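Local coordinates for protein complement factor H (Mus musculus, PDB 2YBY) that probably restrains the complement cascade on host surfaces as a soluble regulator of innate immunity built from sushi domains, two of which make up this fragment, at residues 35-44 with 61-69; 73-81 with 94-102. The protein carries 1 engineered substitution. All blocks are in the same frame, centred on the assembly; numbering follows the deposited sequence. Where two conformers were deposited one is given.

Interaction 1: 35-44 with 61-69; sequences YKCDNGFSPP and PEVPCVRKC
The guanidinium of Arg67 lies over one face of the Phe41 ring, a cation-pi contact with CZ of Arg67 4.2 Å from the ring centroid. It sits off-centre, and the two planes are 33° apart. Bends at chi2 and chi3 fold the arginine chain back to put it there, although its CB points away from 35-44. NH1 of Arg67 also bonds to O of Gly40 at 3.1 Å. The backbone N of Lys68 reaches the same oxygen from the opposite face of the carbonyl. Gly40, with a positive phi, is the third residue of the type II turn that N of Phe41 closes on O of Asp38. Beyond the turn, Ser42 and Val66 form an antiparallel hydrogen-bonded pair, N of Val66 to O of Ser42 at 2.9 Å and nearly straight at 178°. Lys68 lays its CB and CG alongside CB of Ser42. NZ of Lys68 donates to two waters; one accepts from N of Gly40, the other only weakly while donating to O of Phe41. At the other end the Cys37–Cys65 disulfide ties the segments covalently. SG of Cys65 stands at the edge of the Tyr35 ring. The tyrosine OH donates to O of Pro64 at 2.7 Å, and the proline ring crosses the tyrosine at about a right angle, CB of Pro64 lying 3.7 Å from CZ of Tyr35. The disulfide is the second of the two that define a sushi domain. Tyr12 stacks on Phe41, Phe10 meets Tyr35 edge-to-face, and the backbone O of Glu113 accepts from NE of Arg67. Strand 41-42 is an outer strand; strand 66-71 runs between it and strand 84-87, while Tyr35 and Pro64 pack on Leu52 of strand 50-55.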
# COMPACT_ATOMS: atom_id res chain seq x y z
N TYR A 35 1.96 -8.54 9.29
CA TYR A 35 3.12 -7.75 8.90
C TYR A 35 2.73 -6.30 8.79
O TYR A 35 1.55 -5.95 8.69
CB TYR A 35 3.76 -8.25 7.58
CG TYR A 35 2.98 -7.92 6.33
CD1 TYR A 35 1.98 -8.77 5.86
CD2 TYR A 35 3.27 -6.79 5.57
CE1 TYR A 35 1.29 -8.49 4.69
CE2 TYR A 35 2.55 -6.48 4.42
CZ TYR A 35 1.58 -7.35 3.96
OH TYR A 35 0.88 -7.12 2.80
N LYS A 36 3.73 -5.46 8.78
CA LYS A 36 3.55 -4.01 8.65
C LYS A 36 4.54 -3.50 7.62
O LYS A 36 5.47 -4.22 7.23
CB LYS A 36 3.74 -3.32 10.01
CG LYS A 36 5.13 -3.51 10.58
CD LYS A 36 5.35 -2.79 11.91
CE LYS A 36 6.74 -3.05 12.45
NZ LYS A 36 7.07 -2.15 13.59
N CYS A 37 4.32 -2.30 7.16
CA CYS A 37 5.18 -1.68 6.17
C CYS A 37 5.85 -0.45 6.73
O CYS A 37 5.34 0.22 7.62
CB CYS A 37 4.38 -1.34 4.91
SG CYS A 37 3.56 -2.76 4.16
N ASP A 38 6.96 -0.07 6.09
CA ASP A 38 7.70 1.14 6.43
C ASP A 38 6.83 2.39 6.21
O ASP A 38 5.95 2.39 5.36
CB ASP A 38 8.92 1.29 5.51
CG ASP A 38 9.95 0.17 5.54
OD1 ASP A 38 9.78 -0.77 6.33
OD2 ASP A 38 10.89 0.23 4.74
N ASN A 39 7.16 3.48 6.89
CA ASN A 39 6.49 4.76 6.65
C ASN A 39 6.55 5.09 5.18
O ASN A 39 7.62 5.00 4.56
CB ASN A 39 7.20 5.87 7.43
CG ASN A 39 7.12 5.68 8.93
OD1 ASN A 39 6.19 5.03 9.45
ND2 ASN A 39 8.12 6.18 9.67
N GLY A 40 5.42 5.48 4.62
CA GLY A 40 5.32 5.78 3.20
C GLY A 40 4.83 4.62 2.36
O GLY A 40 4.68 4.75 1.14
N PHE A 41 4.67 3.43 2.98
CA PHE A 41 4.27 2.20 2.32
C PHE A 41 3.12 1.55 3.03
O PHE A 41 2.76 1.90 4.17
CB PHE A 41 5.44 1.20 2.27
CG PHE A 41 6.57 1.72 1.42
CD1 PHE A 41 7.56 2.53 1.97
CD2 PHE A 41 6.64 1.43 0.07
CE1 PHE A 41 8.56 3.07 1.17
CE2 PHE A 41 7.68 1.91 -0.71
CZ PHE A 41 8.63 2.73 -0.15
N SER A 42 2.49 0.61 2.32
CA SER A 42 1.29 0.00 2.86
C SER A 42 1.05 -1.38 2.28
O SER A 42 1.40 -1.62 1.12
CB SER A 42 0.10 0.90 2.45
OG SER A 42 -1.17 0.36 2.72
N PRO A 43 0.30 -2.26 2.98
CA PRO A 43 -0.21 -3.46 2.32
C PRO A 43 -1.21 -3.02 1.21
O PRO A 43 -1.82 -1.94 1.30
CB PRO A 43 -0.98 -4.18 3.44
CG PRO A 43 -0.41 -3.63 4.72
CD PRO A 43 -0.16 -2.20 4.38
N PRO A 44 -1.39 -3.85 0.17
CA PRO A 44 -2.33 -3.47 -0.91
C PRO A 44 -3.76 -3.19 -0.46
O PRO A 44 -4.49 -2.51 -1.16
CB PRO A 44 -2.24 -4.62 -1.91
CG PRO A 44 -1.12 -5.48 -1.49
CD PRO A 44 -0.72 -5.13 -0.09
N PRO A 61 0.77 -11.44 -0.44
CA PRO A 61 1.13 -10.89 -1.77
C PRO A 61 2.57 -11.08 -2.20
O PRO A 61 3.45 -11.25 -1.37
CB PRO A 61 0.74 -9.41 -1.66
CG PRO A 61 -0.11 -9.28 -0.41
CD PRO A 61 0.36 -10.37 0.49
N GLU A 62 2.81 -11.08 -3.52
CA GLU A 62 4.17 -11.20 -4.05
C GLU A 62 4.99 -10.02 -3.61
O GLU A 62 6.21 -10.16 -3.40
CB GLU A 62 4.18 -11.21 -5.58
CG GLU A 62 3.49 -12.39 -6.22
CD GLU A 62 3.64 -12.35 -7.73
OE1 GLU A 62 3.66 -11.25 -8.33
OE2 GLU A 62 3.74 -13.45 -8.32
N VAL A 63 4.37 -8.83 -3.59
CA VAL A 63 4.99 -7.58 -3.18
C VAL A 63 4.11 -7.09 -1.99
O VAL A 63 3.11 -6.41 -2.15
CB VAL A 63 5.09 -6.56 -4.35
CG1 VAL A 63 5.78 -5.27 -3.90
CG2 VAL A 63 5.83 -7.18 -5.54
N PRO A 64 4.49 -7.44 -0.76
CA PRO A 64 3.59 -7.19 0.36
C PRO A 64 3.38 -5.73 0.72
O PRO A 64 2.36 -5.39 1.32
CB PRO A 64 4.27 -7.95 1.50
CG PRO A 64 5.01 -9.05 0.82
CD PRO A 64 5.58 -8.36 -0.37
N CYS A 65 4.41 -4.91 0.46
CA CYS A 65 4.39 -3.50 0.78
C CYS A 65 4.61 -2.72 -0.49
O CYS A 65 5.60 -2.93 -1.21
CB CYS A 65 5.45 -3.18 1.81
SG CYS A 65 5.12 -3.91 3.43
N VAL A 66 3.66 -1.83 -0.76
CA VAL A 66 3.65 -0.96 -1.95
C VAL A 66 3.55 0.51 -1.51
O VAL A 66 3.23 0.81 -0.35
CB VAL A 66 2.48 -1.34 -2.91
CG1 VAL A 66 2.64 -2.77 -3.43
CG2 VAL A 66 1.12 -1.16 -2.26
N ARG A 67 3.80 1.44 -2.44
CA ARG A 67 3.67 2.85 -2.10
C ARG A 67 2.26 3.20 -1.57
O ARG A 67 1.26 2.73 -2.10
CB ARG A 67 4.02 3.75 -3.30
CG ARG A 67 3.97 5.26 -3.03
CD ARG A 67 4.91 5.74 -1.98
NE ARG A 67 6.32 5.66 -2.37
CZ ARG A 67 7.34 5.84 -1.54
NH1 ARG A 67 7.13 6.06 -0.24
NH2 ARG A 67 8.59 5.77 -1.99
N LYS A 68 2.22 4.02 -0.51
CA LYS A 68 1.02 4.54 0.09
C LYS A 68 0.92 6.02 -0.29
O LYS A 68 1.91 6.75 -0.18
CB LYS A 68 1.11 4.43 1.62
CG LYS A 68 -0.08 4.93 2.38
CD LYS A 68 0.07 4.73 3.89
CE LYS A 68 0.92 5.79 4.51
NZ LYS A 68 0.96 5.67 6.00
N CYS A 69 -0.27 6.43 -0.75
CA CYS A 69 -0.55 7.83 -1.05
C CYS A 69 -1.78 8.21 -0.25
O CYS A 69 -2.83 7.61 -0.45
CB CYS A 69 -0.81 8.04 -2.53
SG CYS A 69 0.50 7.45 -3.62
O HOH W 1 3.01 3.82 6.01
O HOH W 2 3.55 6.45 6.41

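Interaction 2: 73-81 with 94-102; sequences YVENGDSAY and VQCYNGYSL. With EDO (1,2-ethanediol), chain B.
Val74 and Val94 meet tip to tip, CG1 of Val74 to CG1 of Val94 at 3.5 Å. Both are buried, and they form the tight apolar end of this contact. In each, CG1 is anti to the backbone N (chi1 180° in Val74, 174° in Val94), which aims the two methyls at each other. Cys122 and Met109 flank the pair. Next to it Gly77, which has no side chain, lies close against Cys96, with their CA atoms 4.1 Å apart. Two backbone bonds bracket this point. N of Tyr97 donates to O of Asn76 at 3.0 Å, and N of Asp78 donates to O of Gln95 at 2.9 Å. The outer side is looser and built from polar and aromatic groups. The Tyr97 ring leans obliquely against the backbone of 76-78, with CE2 of Tyr97 3.4 Å from C of Gly77. The Asn76 amide stacks on one face of the Tyr100 ring, their planes 6° apart and ND2 of Asn76 3.8 Å above the ring centre. A water accepts from that ND2 and has a weak link to OH of Tyr100. Beside the valines, CB of Asp78 touches CG of Gln95 at 3.7 Å. A 1,2-ethanediol, probably from the crystallisation liquor, bridges the backbones there: its O1 donates to O of Asp78 and accepts from N of Gln95. Its place suggests that a solvent hydroxyl can extend the bridge where the chains part. Two backbone bonds and one valine pair form the tight part; polar and aromatic side chains cover much of the rest. No salt bridge links the two loops, so their pairing probably depends little on ionisation.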
# COMPACT_ATOMS: atom_id res chain seq x y z
N TYR A 73 -5.72 16.96 1.62
CA TYR A 73 -5.73 18.36 1.21
C TYR A 73 -5.53 18.53 -0.30
O TYR A 73 -4.64 17.89 -0.87
CB TYR A 73 -4.61 19.11 1.97
CG TYR A 73 -4.60 18.82 3.46
CD1 TYR A 73 -5.53 19.39 4.31
CD2 TYR A 73 -3.68 17.93 4.00
CE1 TYR A 73 -5.53 19.12 5.68
CE2 TYR A 73 -3.68 17.64 5.36
CZ TYR A 73 -4.60 18.24 6.20
OH TYR A 73 -4.60 17.95 7.55
N VAL A 74 -6.31 19.43 -0.92
CA VAL A 74 -6.17 19.80 -2.31
C VAL A 74 -6.08 21.32 -2.34
O VAL A 74 -6.98 21.98 -1.83
CB VAL A 74 -7.34 19.33 -3.22
CG1 VAL A 74 -7.10 19.78 -4.67
CG2 VAL A 74 -7.49 17.81 -3.15
N GLU A 75 -5.01 21.86 -2.92
CA GLU A 75 -4.85 23.30 -3.05
C GLU A 75 -5.72 23.75 -4.22
O GLU A 75 -5.59 23.21 -5.32
CB GLU A 75 -3.38 23.70 -3.30
CG GLU A 75 -3.17 25.21 -3.43
CD GLU A 75 -1.78 25.63 -3.86
OE1 GLU A 75 -0.81 24.97 -3.44
OE2 GLU A 75 -1.67 26.59 -4.66
N ASN A 76 -6.59 24.75 -3.97
CA ASN A 76 -7.55 25.32 -4.93
C ASN A 76 -8.52 24.23 -5.39
O ASN A 76 -8.90 24.18 -6.56
CB ASN A 76 -6.86 25.99 -6.14
CG ASN A 76 -6.17 27.30 -5.81
OD1 ASN A 76 -6.72 28.13 -5.08
ND2 ASN A 76 -4.99 27.52 -6.35
N GLY A 77 -8.92 23.38 -4.45
CA GLY A 77 -9.81 22.27 -4.72
C GLY A 77 -10.51 21.79 -3.47
O GLY A 77 -10.28 22.29 -2.36
N ASP A 78 -11.31 20.77 -3.63
CA ASP A 78 -12.09 20.20 -2.55
C ASP A 78 -11.31 19.20 -1.68
O ASP A 78 -11.00 18.09 -2.15
CB ASP A 78 -13.32 19.52 -3.17
CG ASP A 78 -14.46 19.24 -2.22
OD1 ASP A 78 -14.52 19.89 -1.17
OD2 ASP A 78 -15.32 18.40 -2.56
N SER A 79 -11.00 19.57 -0.42
CA SER A 79 -10.31 18.68 0.50
C SER A 79 -11.29 17.76 1.23
O SER A 79 -12.44 18.14 1.43
CB SER A 79 -9.52 19.49 1.53
OG SER A 79 -8.53 20.28 0.88
N ALA A 80 -10.82 16.58 1.66
CA ALA A 80 -11.58 15.60 2.46
C ALA A 80 -11.51 15.99 3.97
O ALA A 80 -10.68 16.83 4.33
CB ALA A 80 -11.00 14.22 2.26
N TYR A 81 -12.35 15.36 4.85
CA TYR A 81 -12.34 15.67 6.31
C TYR A 81 -11.40 14.83 7.12
O TYR A 81 -11.08 15.18 8.27
CB TYR A 81 -13.74 15.58 6.91
CG TYR A 81 -14.71 16.58 6.30
CD1 TYR A 81 -14.46 17.95 6.38
CD2 TYR A 81 -15.88 16.16 5.71
CE1 TYR A 81 -15.33 18.87 5.79
CE2 TYR A 81 -16.76 17.07 5.12
CZ TYR A 81 -16.49 18.43 5.18
OH TYR A 81 -17.34 19.35 4.61
N VAL A 94 -10.04 14.42 -8.64
CA VAL A 94 -9.98 15.55 -7.74
C VAL A 94 -10.90 16.65 -8.30
O VAL A 94 -10.94 16.86 -9.50
CB VAL A 94 -8.52 16.01 -7.65
CG1 VAL A 94 -8.34 17.28 -6.84
CG2 VAL A 94 -7.66 14.90 -7.07
N GLN A 95 -11.55 17.36 -7.40
CA GLN A 95 -12.47 18.44 -7.70
C GLN A 95 -11.70 19.76 -7.55
O GLN A 95 -11.49 20.21 -6.44
CB GLN A 95 -13.67 18.36 -6.71
CG GLN A 95 -14.55 19.59 -6.61
CD GLN A 95 -15.51 19.64 -7.74
OE1 GLN A 95 -16.58 19.04 -7.68
NE2 GLN A 95 -15.12 20.32 -8.81
N CYS A 96 -11.25 20.32 -8.67
CA CYS A 96 -10.58 21.64 -8.70
C CYS A 96 -11.64 22.75 -8.78
O CYS A 96 -12.77 22.50 -9.21
CB CYS A 96 -9.62 21.73 -9.88
SG CYS A 96 -8.22 20.59 -9.77
N TYR A 97 -11.25 23.98 -8.41
CA TYR A 97 -12.16 25.15 -8.49
C TYR A 97 -11.69 26.26 -9.41
O TYR A 97 -10.50 26.38 -9.68
CB TYR A 97 -12.30 25.77 -7.09
CG TYR A 97 -12.95 24.90 -6.05
CD1 TYR A 97 -14.17 24.27 -6.30
CD2 TYR A 97 -12.46 24.83 -4.75
CE1 TYR A 97 -14.81 23.51 -5.32
CE2 TYR A 97 -13.07 24.07 -3.77
CZ TYR A 97 -14.25 23.40 -4.06
OH TYR A 97 -14.87 22.64 -3.09
N ASN A 98 -12.63 27.14 -9.82
CA ASN A 98 -12.42 28.41 -10.51
C ASN A 98 -11.50 28.46 -11.73
O ASN A 98 -10.78 29.44 -11.91
CB ASN A 98 -11.95 29.46 -9.48
CG ASN A 98 -12.66 29.40 -8.14
OD1 ASN A 98 -13.89 29.32 -8.05
ND2 ASN A 98 -11.88 29.46 -7.04
N GLY A 99 -11.59 27.46 -12.60
CA GLY A 99 -10.75 27.42 -13.79
C GLY A 99 -9.37 26.83 -13.56
O GLY A 99 -8.59 26.73 -14.51
N TYR A 100 -9.07 26.40 -12.30
CA TYR A 100 -7.81 25.72 -12.02
C TYR A 100 -8.00 24.24 -12.37
O TYR A 100 -9.13 23.75 -12.42
CB TYR A 100 -7.41 25.83 -10.55
CG TYR A 100 -7.06 27.23 -10.09
CD1 TYR A 100 -5.89 27.85 -10.53
CD2 TYR A 100 -7.84 27.90 -9.16
CE1 TYR A 100 -5.55 29.13 -10.10
CE2 TYR A 100 -7.50 29.17 -8.72
CZ TYR A 100 -6.36 29.79 -9.19
OH TYR A 100 -6.01 31.06 -8.79
N SER A 101 -6.92 23.55 -12.61
CA SER A 101 -6.97 22.13 -12.94
C SER A 101 -5.67 21.44 -12.57
O SER A 101 -4.68 22.10 -12.24
CB SER A 101 -7.23 21.93 -14.42
OG SER A 101 -6.05 22.10 -15.19
N LEU A 102 -5.65 20.11 -12.74
CA LEU A 102 -4.43 19.33 -12.55
C LEU A 102 -3.65 19.19 -13.87
O LEU A 102 -2.60 18.53 -13.88
CB LEU A 102 -4.77 17.92 -12.03
CG LEU A 102 -5.42 17.81 -10.66
CD1 LEU A 102 -5.48 16.34 -10.24
CD2 LEU A 102 -4.64 18.54 -9.56
C1 EDO B . -12.24 15.97 -3.93
O1 EDO B . -11.14 16.71 -4.49
C2 EDO B . -12.86 15.04 -4.96
O2 EDO B . -12.27 13.76 -4.80
O HOH W 3 -3.81 30.44 -6.27

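How the interactions relate
Interaction 1 and interaction 2 belong to successive sushi domains, and their centres lie about 27 Å apart. They follow in series. Segment 61-69 leads from the first domain toward the second, and 73-81 follows a few residues later, without further touch between the contacts. Interaction 1 is near the middle of the chain, about 4 Å from its centre, where strand 66-71 carries the chain from one domain to the next. Interaction 2 lies about 24 Å from that centre. Interaction 1 holds both halves of Cys37–Cys65; interaction 2 holds Cys96, whose partner Cys122 lies outside its segments. Cys69, at the end of interaction 1, pairs with Cys111 of the second domain. The ethanediol belongs to interaction 2.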